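Local atomic coordinates of putative citrate lyase, alfa subunit (Streptococcus mutans, PDB entry 2HJ0), a protein that belongs to the CitF family of citrate lyase alpha subunits and is built largely on two mixed beta sheets with helices packed against them. Residues Val79-Leu84 / Ala103-Pro108; Ala261-Ser266 / Met409-Ser414; Phe304-Ile309 / Lys324-Gln329; Arg418-Thr423 / Ala479-Pro484. One frame throughout, in Å; residues are numbered along the deposited sequence.

Interaction 1. Residues Val79-Leu84 / Ala103-Pro108; sequences VMNMVL and ANVHEP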
loop_
_atom_site.group_PDB
_atom_site.type_symbol
_atom_site.label_atom_id
_atom_site.label_comp_id
_atom_site.label_asym_id
_atom_site.label_seq_id
_atom_site.Cartn_x
_atom_site.Cartn_y
_atom_site.Cartn_z
ATOM N N VAL A 79 16.775 11.671 13.423
ATOM C CA VAL A 79 17.137 11.200 12.090
ATOM C C VAL A 79 17.635 12.281 11.146
ATOM O O VAL A 79 18.674 12.108 10.534
ATOM C CB VAL A 79 15.953 10.469 11.433
ATOM C CG1 VAL A 79 16.343 9.941 10.066
ATOM C CG2 VAL A 79 15.492 9.341 12.330
HETATM N N MSE A 80 16.907 13.387 11.024
HETATM C CA MSE A 80 17.311 14.483 10.138
HETATM C C MSE A 80 18.742 14.945 10.409
HETATM O O MSE A 80 19.605 14.820 9.545
HETATM C CB MSE A 80 16.365 15.682 10.299
HETATM C CG MSE A 80 15.408 15.953 9.120
HETATM SE SE MSE A 80 15.938 17.354 7.820
HETATM C CE MSE A 80 15.069 18.915 8.618
ATOM N N ASN A 81 18.985 15.471 11.610
ATOM C CA ASN A 81 20.306 15.976 11.984
ATOM C C ASN A 81 21.363 14.906 11.871
ATOM O O ASN A 81 22.529 15.183 11.592
ATOM C CB ASN A 81 20.318 16.510 13.420
ATOM C CG ASN A 81 19.320 17.624 13.642
ATOM O OD1 ASN A 81 19.028 18.412 12.742
ATOM N ND2 ASN A 81 18.804 17.708 14.854
HETATM N N MSE A 82 20.947 13.676 12.102
HETATM C CA MSE A 82 21.847 12.541 12.037
HETATM C C MSE A 82 22.374 12.327 10.611
HETATM O O MSE A 82 23.576 12.428 10.368
HETATM C CB MSE A 82 21.099 11.302 12.512
HETATM C CG MSE A 82 21.966 10.197 13.060
HETATM SE SE MSE A 82 20.821 8.798 13.709
HETATM C CE MSE A 82 20.138 9.657 15.284
ATOM N N VAL A 83 21.470 12.039 9.676
ATOM C CA VAL A 83 21.857 11.802 8.293
ATOM C C VAL A 83 22.630 12.974 7.700
ATOM O O VAL A 83 23.772 12.818 7.264
ATOM C CB VAL A 83 20.622 11.521 7.414
ATOM C CG1 VAL A 83 21.030 11.327 5.963
ATOM C CG2 VAL A 83 19.907 10.295 7.921
ATOM N N LEU A 84 21.996 14.142 7.689
ATOM C CA LEU A 84 22.599 15.353 7.151
ATOM C C LEU A 84 24.023 15.566 7.645
ATOM O O LEU A 84 24.943 15.794 6.858
ATOM C CB LEU A 84 21.739 16.565 7.514
ATOM C CG LEU A 84 20.955 17.178 6.360
ATOM C CD1 LEU A 84 20.325 16.106 5.510
ATOM C CD2 LEU A 84 19.911 18.112 6.921
ATOM N N ALA A 103 11.288 21.124 12.058
ATOM C CA ALA A 103 11.064 21.606 13.427
ATOM C C ALA A 103 12.260 22.428 13.939
ATOM O O ALA A 103 13.245 22.588 13.225
ATOM C CB ALA A 103 10.798 20.415 14.363
ATOM N N ASN A 104 12.166 22.950 15.166
ATOM C CA ASN A 104 13.243 23.753 15.753
ATOM C C ASN A 104 14.488 22.937 16.106
ATOM O O ASN A 104 15.614 23.440 16.063
ATOM C CB ASN A 104 12.788 24.483 17.021
ATOM C CG ASN A 104 11.754 25.568 16.749
ATOM O OD1 ASN A 104 11.944 26.462 15.914
ATOM N ND2 ASN A 104 10.650 25.496 17.474
ATOM N N VAL A 105 14.301 21.675 16.455
ATOM C CA VAL A 105 15.431 20.841 16.824
ATOM C C VAL A 105 16.315 20.646 15.605
ATOM O O VAL A 105 17.444 20.171 15.717
ATOM C CB VAL A 105 14.950 19.471 17.342
ATOM C CG1 VAL A 105 14.286 18.686 16.208
ATOM C CG2 VAL A 105 16.115 18.698 17.927
ATOM N N HIS A 106 15.786 21.014 14.442
ATOM C CA HIS A 106 16.522 20.891 13.195
ATOM C C HIS A 106 17.453 22.082 12.961
ATOM O O HIS A 106 17.847 22.347 11.833
ATOM C CB HIS A 106 15.541 20.750 12.024
ATOM C CG HIS A 106 14.804 19.445 12.008
ATOM N ND1 HIS A 106 13.475 19.343 11.653
ATOM C CD2 HIS A 106 15.217 18.186 12.291
ATOM C CE1 HIS A 106 13.101 18.077 11.722
ATOM N NE2 HIS A 106 14.139 17.355 12.107
ATOM N N GLU A 107 17.810 22.787 14.030
ATOM C CA GLU A 107 18.691 23.953 13.925
ATOM C C GLU A 107 19.995 23.682 13.174
ATOM O O GLU A 107 20.451 24.518 12.389
ATOM C CB GLU A 107 19.019 24.489 15.312
ATOM C CG GLU A 107 19.626 25.881 15.319
ATOM C CD GLU A 107 20.259 26.217 16.662
ATOM O OE1 GLU A 107 21.291 25.582 16.999
ATOM O OE2 GLU A 107 19.727 27.100 17.387
ATOM N N PRO A 108 20.621 22.518 13.407
ATOM C CA PRO A 108 21.873 22.182 12.723
ATOM C C PRO A 108 21.829 22.427 11.217
ATOM O O PRO A 108 22.858 22.627 10.582
ATOM C CB PRO A 108 22.048 20.711 13.064
ATOM C CG PRO A 108 21.516 20.650 14.451
ATOM C CD PRO A 108 20.239 21.436 14.332
#

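Interaction 2. Residues Ala261-Ser266 / Met409-Ser414; sequences AKVITS and MSLVIS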
loop_
_atom_site.group_PDB
_atom_site.type_symbol
_atom_site.label_atom_id
_atom_site.label_comp_id
_atom_site.label_asym_id
_atom_site.label_seq_id
_atom_site.Cartn_x
_atom_site.Cartn_y
_atom_site.Cartn_z
ATOM N N ALA A 261 -18.456 25.780 17.856
ATOM C CA ALA A 261 -19.300 24.592 17.944
ATOM C C ALA A 261 -20.758 24.892 17.591
ATOM O O ALA A 261 -21.427 24.061 16.970
ATOM C CB ALA A 261 -19.214 23.992 19.332
ATOM N N LYS A 262 -21.248 26.074 17.977
ATOM C CA LYS A 262 -22.631 26.450 17.678
ATOM C C LYS A 262 -22.808 26.602 16.178
ATOM O O LYS A 262 -23.875 26.311 15.640
ATOM C CB LYS A 262 -23.025 27.754 18.376
ATOM C CG LYS A 262 -23.312 27.621 19.865
ATOM C CD LYS A 262 -23.491 29.004 20.537
ATOM C CE LYS A 262 -23.620 28.920 22.071
ATOM N NZ LYS A 262 -23.608 30.280 22.694
ATOM N N VAL A 263 -21.761 27.049 15.499
ATOM C CA VAL A 263 -21.856 27.200 14.061
ATOM C C VAL A 263 -21.963 25.809 13.421
ATOM O O VAL A 263 -22.793 25.594 12.540
ATOM C CB VAL A 263 -20.644 27.964 13.497
ATOM C CG1 VAL A 263 -20.744 28.059 11.990
ATOM C CG2 VAL A 263 -20.585 29.347 14.106
ATOM N N ILE A 264 -21.149 24.868 13.893
ATOM C CA ILE A 264 -21.149 23.498 13.385
ATOM C C ILE A 264 -22.461 22.783 13.699
ATOM O O ILE A 264 -23.113 22.231 12.809
ATOM C CB ILE A 264 -19.978 22.665 14.011
ATOM C CG1 ILE A 264 -18.629 23.261 13.595
ATOM C CG2 ILE A 264 -20.030 21.212 13.557
ATOM C CD1 ILE A 264 -17.477 22.753 14.413
ATOM N N THR A 265 -22.852 22.784 14.968
ATOM C CA THR A 265 -24.093 22.127 15.362
ATOM C C THR A 265 -25.348 22.810 14.824
ATOM O O THR A 265 -26.435 22.285 14.977
ATOM C CB THR A 265 -24.209 22.037 16.872
ATOM O OG1 THR A 265 -24.129 23.352 17.432
ATOM C CG2 THR A 265 -23.088 21.182 17.425
ATOM N N SER A 266 -25.214 23.974 14.200
ATOM C CA SER A 266 -26.388 24.628 13.645
ATOM C C SER A 266 -26.278 24.626 12.134
ATOM O O SER A 266 -27.140 25.152 11.442
ATOM C CB SER A 266 -26.506 26.079 14.113
ATOM O OG SER A 266 -26.661 26.178 15.517
HETATM N N MSE A 409 -17.704 22.910 4.748
HETATM C CA MSE A 409 -17.734 24.186 5.446
HETATM C C MSE A 409 -16.479 24.392 6.278
HETATM O O MSE A 409 -16.232 23.679 7.253
HETATM C CB MSE A 409 -18.971 24.273 6.331
HETATM C CG MSE A 409 -19.057 25.552 7.133
HETATM SE SE MSE A 409 -20.686 25.568 8.179
HETATM C CE MSE A 409 -20.155 24.379 9.587
ATOM N N SER A 410 -15.696 25.387 5.875
ATOM C CA SER A 410 -14.452 25.718 6.546
ATOM C C SER A 410 -14.598 26.799 7.602
ATOM O O SER A 410 -15.092 27.891 7.322
ATOM C CB SER A 410 -13.413 26.165 5.520
ATOM O OG SER A 410 -12.880 25.051 4.835
ATOM N N LEU A 411 -14.160 26.490 8.819
ATOM C CA LEU A 411 -14.210 27.459 9.904
ATOM C C LEU A 411 -12.805 27.885 10.265
ATOM O O LEU A 411 -11.926 27.051 10.457
ATOM C CB LEU A 411 -14.870 26.871 11.147
ATOM C CG LEU A 411 -16.319 27.273 11.377
ATOM C CD1 LEU A 411 -17.162 26.716 10.234
ATOM C CD2 LEU A 411 -16.801 26.739 12.717
ATOM N N VAL A 412 -12.585 29.189 10.332
ATOM C CA VAL A 412 -11.284 29.711 10.723
ATOM C C VAL A 412 -11.535 30.525 11.994
ATOM O O VAL A 412 -12.056 31.647 11.951
ATOM C CB VAL A 412 -10.654 30.618 9.615
ATOM C CG1 VAL A 412 -9.397 31.290 10.136
ATOM C CG2 VAL A 412 -10.317 29.783 8.385
ATOM N N ILE A 413 -11.196 29.938 13.134
ATOM C CA ILE A 413 -11.396 30.626 14.396
ATOM C C ILE A 413 -10.083 31.150 14.939
ATOM O O ILE A 413 -9.041 30.520 14.783
ATOM C CB ILE A 413 -12.053 29.700 15.449
ATOM C CG1 ILE A 413 -11.060 28.642 15.927
ATOM C CG2 ILE A 413 -13.271 29.017 14.853
ATOM C CD1 ILE A 413 -11.602 27.797 17.048
ATOM N N SER A 414 -10.144 32.318 15.567
ATOM C CA SER A 414 -8.962 32.957 16.145
ATOM C C SER A 414 -9.274 34.269 16.873
ATOM O O SER A 414 -10.064 35.090 16.394
ATOM C CB SER A 414 -7.919 33.243 15.074
ATOM O OG SER A 414 -6.913 34.065 15.634
#

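Interaction 3. Residues Phe304-Ile309 / Lys324-Gln329; sequences FALGGI and KILDVQ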
loop_
_atom_site.group_PDB
_atom_site.type_symbol
_atom_site.label_atom_id
_atom_site.label_comp_id
_atom_site.label_asym_id
_atom_site.label_seq_id
_atom_site.Cartn_x
_atom_site.Cartn_y
_atom_site.Cartn_z
ATOM N N PHE A 304 -16.805 9.705 11.208
ATOM C CA PHE A 304 -15.361 9.673 11.420
ATOM C C PHE A 304 -14.741 11.040 11.671
ATOM O O PHE A 304 -15.319 12.073 11.345
ATOM C CB PHE A 304 -14.633 9.007 10.236
ATOM C CG PHE A 304 -14.602 9.849 8.985
ATOM C CD1 PHE A 304 -15.639 9.788 8.064
ATOM C CD2 PHE A 304 -13.560 10.736 8.750
ATOM C CE1 PHE A 304 -15.638 10.595 6.936
ATOM C CE2 PHE A 304 -13.559 11.548 7.621
ATOM C CZ PHE A 304 -14.596 11.474 6.717
ATOM N N ALA A 305 -13.557 11.010 12.272
ATOM C CA ALA A 305 -12.779 12.198 12.562
ATOM C C ALA A 305 -11.454 12.028 11.787
ATOM O O ALA A 305 -10.985 10.901 11.564
ATOM C CB ALA A 305 -12.526 12.293 14.046
ATOM N N LEU A 306 -10.848 13.144 11.388
ATOM C CA LEU A 306 -9.615 13.094 10.613
ATOM C C LEU A 306 -8.481 13.944 11.155
ATOM O O LEU A 306 -8.558 14.506 12.242
ATOM C CB LEU A 306 -9.917 13.539 9.184
ATOM C CG LEU A 306 -8.810 13.489 8.138
ATOM C CD1 LEU A 306 -8.338 12.054 7.978
ATOM C CD2 LEU A 306 -9.332 14.043 6.813
ATOM N N GLY A 307 -7.411 14.004 10.372
ATOM C CA GLY A 307 -6.261 14.831 10.696
ATOM C C GLY A 307 -5.208 14.311 11.642
ATOM O O GLY A 307 -4.791 13.150 11.592
ATOM N N GLY A 308 -4.729 15.254 12.445
ATOM C CA GLY A 308 -3.751 14.975 13.459
ATOM C C GLY A 308 -4.658 14.714 14.634
ATOM O O GLY A 308 -5.389 15.600 15.087
ATOM N N ILE A 309 -4.628 13.475 15.095
ATOM C CA ILE A 309 -5.456 13.033 16.187
ATOM C C ILE A 309 -4.880 13.452 17.522
ATOM O O ILE A 309 -3.672 13.588 17.653
ATOM C CB ILE A 309 -5.587 11.519 16.121
ATOM C CG1 ILE A 309 -6.057 11.128 14.717
ATOM C CG2 ILE A 309 -6.526 11.019 17.204
ATOM C CD1 ILE A 309 -7.320 11.849 14.243
ATOM N N LYS A 324 -15.493 5.915 13.270
ATOM C CA LYS A 324 -14.138 5.594 12.865
ATOM C C LYS A 324 -13.275 6.826 12.972
ATOM O O LYS A 324 -13.769 7.923 13.195
ATOM C CB LYS A 324 -14.111 5.134 11.420
ATOM C CG LYS A 324 -14.921 3.914 11.124
ATOM C CD LYS A 324 -14.126 2.661 11.383
ATOM C CE LYS A 324 -14.879 1.447 10.897
ATOM N NZ LYS A 324 -15.275 1.554 9.474
ATOM N N ILE A 325 -11.978 6.646 12.798
ATOM C CA ILE A 325 -11.053 7.768 12.845
ATOM C C ILE A 325 -9.855 7.488 11.925
ATOM O O ILE A 325 -9.153 6.476 12.074
ATOM C CB ILE A 325 -10.612 8.061 14.302
ATOM C CG1 ILE A 325 -9.324 8.855 14.323
ATOM C CG2 ILE A 325 -10.391 6.786 15.057
ATOM C CD1 ILE A 325 -8.840 9.043 15.733
ATOM N N LEU A 326 -9.662 8.375 10.946
ATOM C CA LEU A 326 -8.565 8.259 9.976
ATOM C C LEU A 326 -7.423 9.131 10.480
ATOM O O LEU A 326 -7.608 10.316 10.745
ATOM C CB LEU A 326 -9.027 8.706 8.587
ATOM C CG LEU A 326 -10.319 8.033 8.116
ATOM C CD1 LEU A 326 -10.667 8.526 6.728
ATOM C CD2 LEU A 326 -10.155 6.533 8.128
ATOM N N ASP A 327 -6.241 8.534 10.600
ATOM C CA ASP A 327 -5.072 9.207 11.168
ATOM C C ASP A 327 -3.865 9.347 10.240
ATOM O O ASP A 327 -3.307 8.349 9.783
ATOM C CB ASP A 327 -4.647 8.426 12.425
ATOM C CG ASP A 327 -3.627 9.156 13.271
ATOM O OD1 ASP A 327 -2.816 9.926 12.725
ATOM O OD2 ASP A 327 -3.637 8.935 14.502
ATOM N N VAL A 328 -3.449 10.584 9.984
ATOM C CA VAL A 328 -2.287 10.803 9.135
ATOM C C VAL A 328 -1.109 11.226 10.010
ATOM O O VAL A 328 0.052 11.161 9.607
ATOM C CB VAL A 328 -2.546 11.885 8.082
ATOM C CG1 VAL A 328 -2.558 13.269 8.725
ATOM C CG2 VAL A 328 -1.490 11.792 7.005
ATOM N N GLN A 329 -1.423 11.660 11.219
ATOM C CA GLN A 329 -0.398 12.069 12.157
ATOM C C GLN A 329 -0.955 12.205 13.573
ATOM O O GLN A 329 -2.040 12.745 13.777
ATOM C CB GLN A 329 0.222 13.387 11.715
ATOM C CG GLN A 329 0.911 14.089 12.832
ATOM C CD GLN A 329 1.628 15.318 12.372
ATOM O OE1 GLN A 329 1.114 16.085 11.546
ATOM N NE2 GLN A 329 2.829 15.527 12.907
#

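Interaction 4. Residues Arg418-Thr423 / Ala479-Pro484; sequences RGRIPT and AIVGNP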
loop_
_atom_site.group_PDB
_atom_site.type_symbol
_atom_site.label_atom_id
_atom_site.label_comp_id
_atom_site.label_asym_id
_atom_site.label_seq_id
_atom_site.Cartn_x
_atom_site.Cartn_y
_atom_site.Cartn_z
ATOM N N ARG A 418 -3.860 39.381 19.328
ATOM C CA ARG A 418 -2.902 38.644 20.149
ATOM C C ARG A 418 -1.882 39.669 20.630
ATOM O O ARG A 418 -1.046 40.143 19.857
ATOM C CB ARG A 418 -2.196 37.550 19.344
ATOM C CG ARG A 418 -3.038 36.324 19.053
ATOM C CD ARG A 418 -2.166 35.175 18.576
ATOM N NE ARG A 418 -2.946 33.964 18.364
ATOM C CZ ARG A 418 -3.750 33.759 17.324
ATOM N NH1 ARG A 418 -3.883 34.691 16.383
ATOM N NH2 ARG A 418 -4.430 32.618 17.228
ATOM N N GLY A 419 -1.967 40.030 21.906
ATOM C CA GLY A 419 -1.046 41.011 22.441
ATOM C C GLY A 419 -1.239 42.333 21.726
ATOM O O GLY A 419 -2.308 42.934 21.801
ATOM N N ARG A 420 -0.208 42.787 21.026
ATOM C CA ARG A 420 -0.274 44.047 20.292
ATOM C C ARG A 420 -0.422 43.792 18.802
ATOM O O ARG A 420 -0.369 44.713 17.995
ATOM C CB ARG A 420 0.999 44.858 20.543
ATOM C CG ARG A 420 0.931 45.713 21.771
ATOM C CD ARG A 420 0.030 46.888 21.508
ATOM N NE ARG A 420 -0.863 47.128 22.625
ATOM C CZ ARG A 420 -1.847 48.016 22.602
ATOM N NH1 ARG A 420 -2.047 48.742 21.503
ATOM N NH2 ARG A 420 -2.626 48.169 23.673
ATOM N N ILE A 421 -0.612 42.529 18.447
ATOM C CA ILE A 421 -0.740 42.145 17.052
ATOM C C ILE A 421 -2.194 41.822 16.683
ATOM O O ILE A 421 -2.848 41.006 17.335
ATOM C CB ILE A 421 0.157 40.924 16.758
ATOM C CG1 ILE A 421 1.601 41.246 17.154
ATOM C CG2 ILE A 421 0.081 40.558 15.284
ATOM C CD1 ILE A 421 2.467 40.024 17.382
ATOM N N PRO A 422 -2.722 42.478 15.636
ATOM C CA PRO A 422 -4.100 42.238 15.201
ATOM C C PRO A 422 -4.187 40.975 14.355
ATOM O O PRO A 422 -3.347 40.738 13.483
ATOM C CB PRO A 422 -4.417 43.480 14.386
ATOM C CG PRO A 422 -3.111 43.743 13.714
ATOM C CD PRO A 422 -2.107 43.556 14.841
ATOM N N THR A 423 -5.203 40.161 14.604
ATOM C CA THR A 423 -5.348 38.951 13.820
ATOM C C THR A 423 -6.072 39.257 12.513
ATOM O O THR A 423 -5.933 38.526 11.538
ATOM C CB THR A 423 -6.108 37.882 14.588
ATOM O OG1 THR A 423 -5.382 37.554 15.779
ATOM C CG2 THR A 423 -6.263 36.637 13.730
ATOM N N ALA A 479 -9.136 49.023 16.359
ATOM C CA ALA A 479 -9.535 49.846 17.492
ATOM C C ALA A 479 -8.994 49.314 18.811
ATOM O O ALA A 479 -9.337 49.825 19.871
ATOM C CB ALA A 479 -11.049 49.945 17.558
ATOM N N ILE A 480 -8.145 48.296 18.752
ATOM C CA ILE A 480 -7.594 47.732 19.971
ATOM C C ILE A 480 -6.086 47.904 20.057
ATOM O O ILE A 480 -5.571 48.322 21.090
ATOM C CB ILE A 480 -7.926 46.241 20.079
ATOM C CG1 ILE A 480 -9.437 46.050 19.992
ATOM C CG2 ILE A 480 -7.402 45.684 21.387
ATOM C CD1 ILE A 480 -9.860 44.603 19.999
ATOM N N VAL A 481 -5.388 47.580 18.973
ATOM C CA VAL A 481 -3.933 47.684 18.936
ATOM C C VAL A 481 -3.458 48.677 17.888
ATOM O O VAL A 481 -2.270 48.748 17.585
ATOM C CB VAL A 481 -3.283 46.320 18.637
ATOM C CG1 VAL A 481 -3.556 45.362 19.770
ATOM C CG2 VAL A 481 -3.812 45.772 17.321
ATOM N N GLY A 482 -4.390 49.439 17.331
ATOM C CA GLY A 482 -4.036 50.428 16.329
ATOM C C GLY A 482 -3.457 49.821 15.072
ATOM O O GLY A 482 -3.190 48.621 15.014
ATOM N N ASN A 483 -3.258 50.652 14.059
ATOM C CA ASN A 483 -2.709 50.162 12.811
ATOM C C ASN A 483 -1.297 49.642 13.064
ATOM O O ASN A 483 -0.463 50.332 13.647
ATOM C CB ASN A 483 -2.687 51.277 11.771
ATOM C CG ASN A 483 -2.560 50.745 10.364
ATOM O OD1 ASN A 483 -1.625 50.003 10.050
ATOM N ND2 ASN A 483 -3.508 51.114 9.503
ATOM N N PRO A 484 -1.017 48.403 12.641
ATOM C CA PRO A 484 0.313 47.817 12.839
ATOM C C PRO A 484 1.396 48.570 12.068
ATOM O O PRO A 484 1.163 49.027 10.951
ATOM C CB PRO A 484 0.130 46.384 12.340
ATOM C CG PRO A 484 -0.906 46.544 11.246
ATOM C CD PRO A 484 -1.899 47.486 11.892
#

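Interaction 1. Residues Val79-Leu84 / Ala103-Pro108
Met80, modelled as selenomethionine, crosses the imidazole of His106 at about a right angle and lies over one of its faces. Its CE lies 3.5 Å from the centroid of the His106 ring and 15° off the ring normal, a CH-pi contact over the centre, while CB reaches the rim, 3.3 Å from NE2 of His106. A bend at chi3 (-91°) turns CE over the ring. The opposite face carries CG1 of Val105, offset toward the rim, and OD1 of Asn81 sits at the edge in the ring plane. Ala103 N donates to ND1 of His106, and NE2 is hydrogen-bonded to Asp77, which together hold the ring's rotation. The contact lies on a beta-alpha-beta crossover: helix 79-89 links the adjacent parallel strands 66-69 and 95-99, and the loop after the second strand turns back to touch the start of that helix. Asn81 makes the polar link, its ND2 donating to Val105 O at 2.9 Å with an N-H...O angle of 160°. The acceptor lies in the amide plane, whereas the donor stands above the carbonyl plane. Pro108 crosses the same amide, CD of Pro108 lying 3.6 Å from OD1 of Asn81.

Interaction 2. Residues Ala261-Ser266 / Met409-Ser414
Leu411, Met409 and Val263 lose the most surface in this contact, with Ile264 completing the group. Leu411 points from strand 409-413 toward helix 261-265, and its CD2 branch does the touching: it lies 4.0 Å from CG1 of Ile264 and 4.1 Å from CB of Val263, so one methyl meets two successive helix residues. Met409, a selenomethionine, comes from two positions earlier on the same side of the strand. It leaves the backbone extended, with CG anti to the backbone N (chi1 178°), and then turns at chi3 (77°), which brings CE back onto the helix. There CE comes nearer to the helix backbone than to its side chains, at 4.0 Å from CA of Ile264 and 4.1 Å from O of Val263. The axes of the two short segments run nearly antiparallel, 171° between their N-to-C directions, and approach to 10.3 Å, a spacing suited to a helix lying on a sheet in an alpha/beta layer. Strand 409-413 lies between parallel strands 369-372 and 440-442, and Ile264 also touches Ile369 and Val371 of the former, so the helix end spans more than one strand. No hydrogen bond crosses and all four touching residues are buried: methyls pack against aliphatic side chains and the helix backbone, a fit that rests on shape.

Interaction 3. Residues Phe304-Ile309 / Lys324-Gln329
Ile309 and Ile325 reach toward each other tip to tip, and the course of Ile309 tells how the two segments fit. Its CB lies 3.6 Å from OD2 of Asp327, and CG1, anti to the carbonyl carbon (chi1 -53°), lies 3.3 Å from OD2 of Asp327. From CB the other branch, CG2, reaches CD1 of Ile325 at 3.4 Å; at the tip, CD1 of Ile309 lies 3.5 Å from that same methyl and also meets CG1 of Ile325. The carboxylate that flanks this isoleucine has its strongest polar partner in His346, which bonds OD2. Strands 302-305 and 322-327 are parallel neighbours in a mixed sheet, joined by helix 311-318 in a beta-alpha-beta crossover, and Met313 of that helix covers Ala305 and Ile325. In the sheet, Leu326 N donates to Ala305 O at 2.9 Å, and Ala305 N to Lys324 O at 3.2 Å. Past Ala305 the pairing breaks: it resumes with Gly308 opposite Gln329, shifted by one residue, where Gly307 has positive phi and its O accepts a weak bond from Val328 N. On the side away from Ile309, CD1 of Leu306 packs on CB of Leu326 at 3.5 Å. Phe304 approaches CD1 of Leu326 obliquely through CD2, at 4.2 Å, and Pro214 of the second subunit packs on both of these residues.

Interaction 4. Residues Arg418-Thr423 / Ala479-Pro484
Val481 fits against the turn Arg418-Ile421 and the Pro422 that follows it, and the closer part of the contact gathers round the two valine methyls. CG1, anti to the carbonyl carbon (chi1 -65°), lies 3.4 Å from Gly419 O, and CB of Val481 is equally near Arg420 O, so this side chain faces the backbone of the turn. The side chains of Val481 and Pro422 cross obliquely, CG2 of Val481 lying 3.7 Å from CD of Pro422. Pro422 is the buried member of the group, and Val417 of the preceding strand also touches Val481. The solvent side is looser: exposed Pro484 approaches only to 4.3 Å, its CD to CG of Pro422. Arg420, bent at chi2 and chi3, is an exposed arm whose guanidinium lies over the helix end without a hydrogen bond to it, CG1 of Val481 standing over one face; a crystal neighbour that it touches may influence its course. Helix 470-481 ends here, Gly482 leaving it with positive phi, and its last residue rests on a tight beta hairpin: Arg418 and Ile421 bond mutually through N and O around a type II' turn with Gly419 at its second position, the mark of a two-residue hairpin.

Interactions 2 and 3 belong to one nine-stranded mixed sheet: strands 302-305 and 322-327 lie on one side of strand 369-372 and strand 409-413 on the other, with centres 19 Å apart. Interaction 1 flanks the other large sheet, through helix 79-89 and the loop after strand 95-99, its centre 37 Å from that of interaction 2 and across the chain's centre. Only interactions 2 and 4 touch, Ser414 OG packing 3.3 Å from Thr423 CG2 where the strand runs toward the hairpin. Interaction 3 borders bound citric acid, which lies about 3 Å from the side chain of Gln329 and probably came from the crystallisation liquor. Nearest atoms of interactions 1 and 3 are about 9 Å apart.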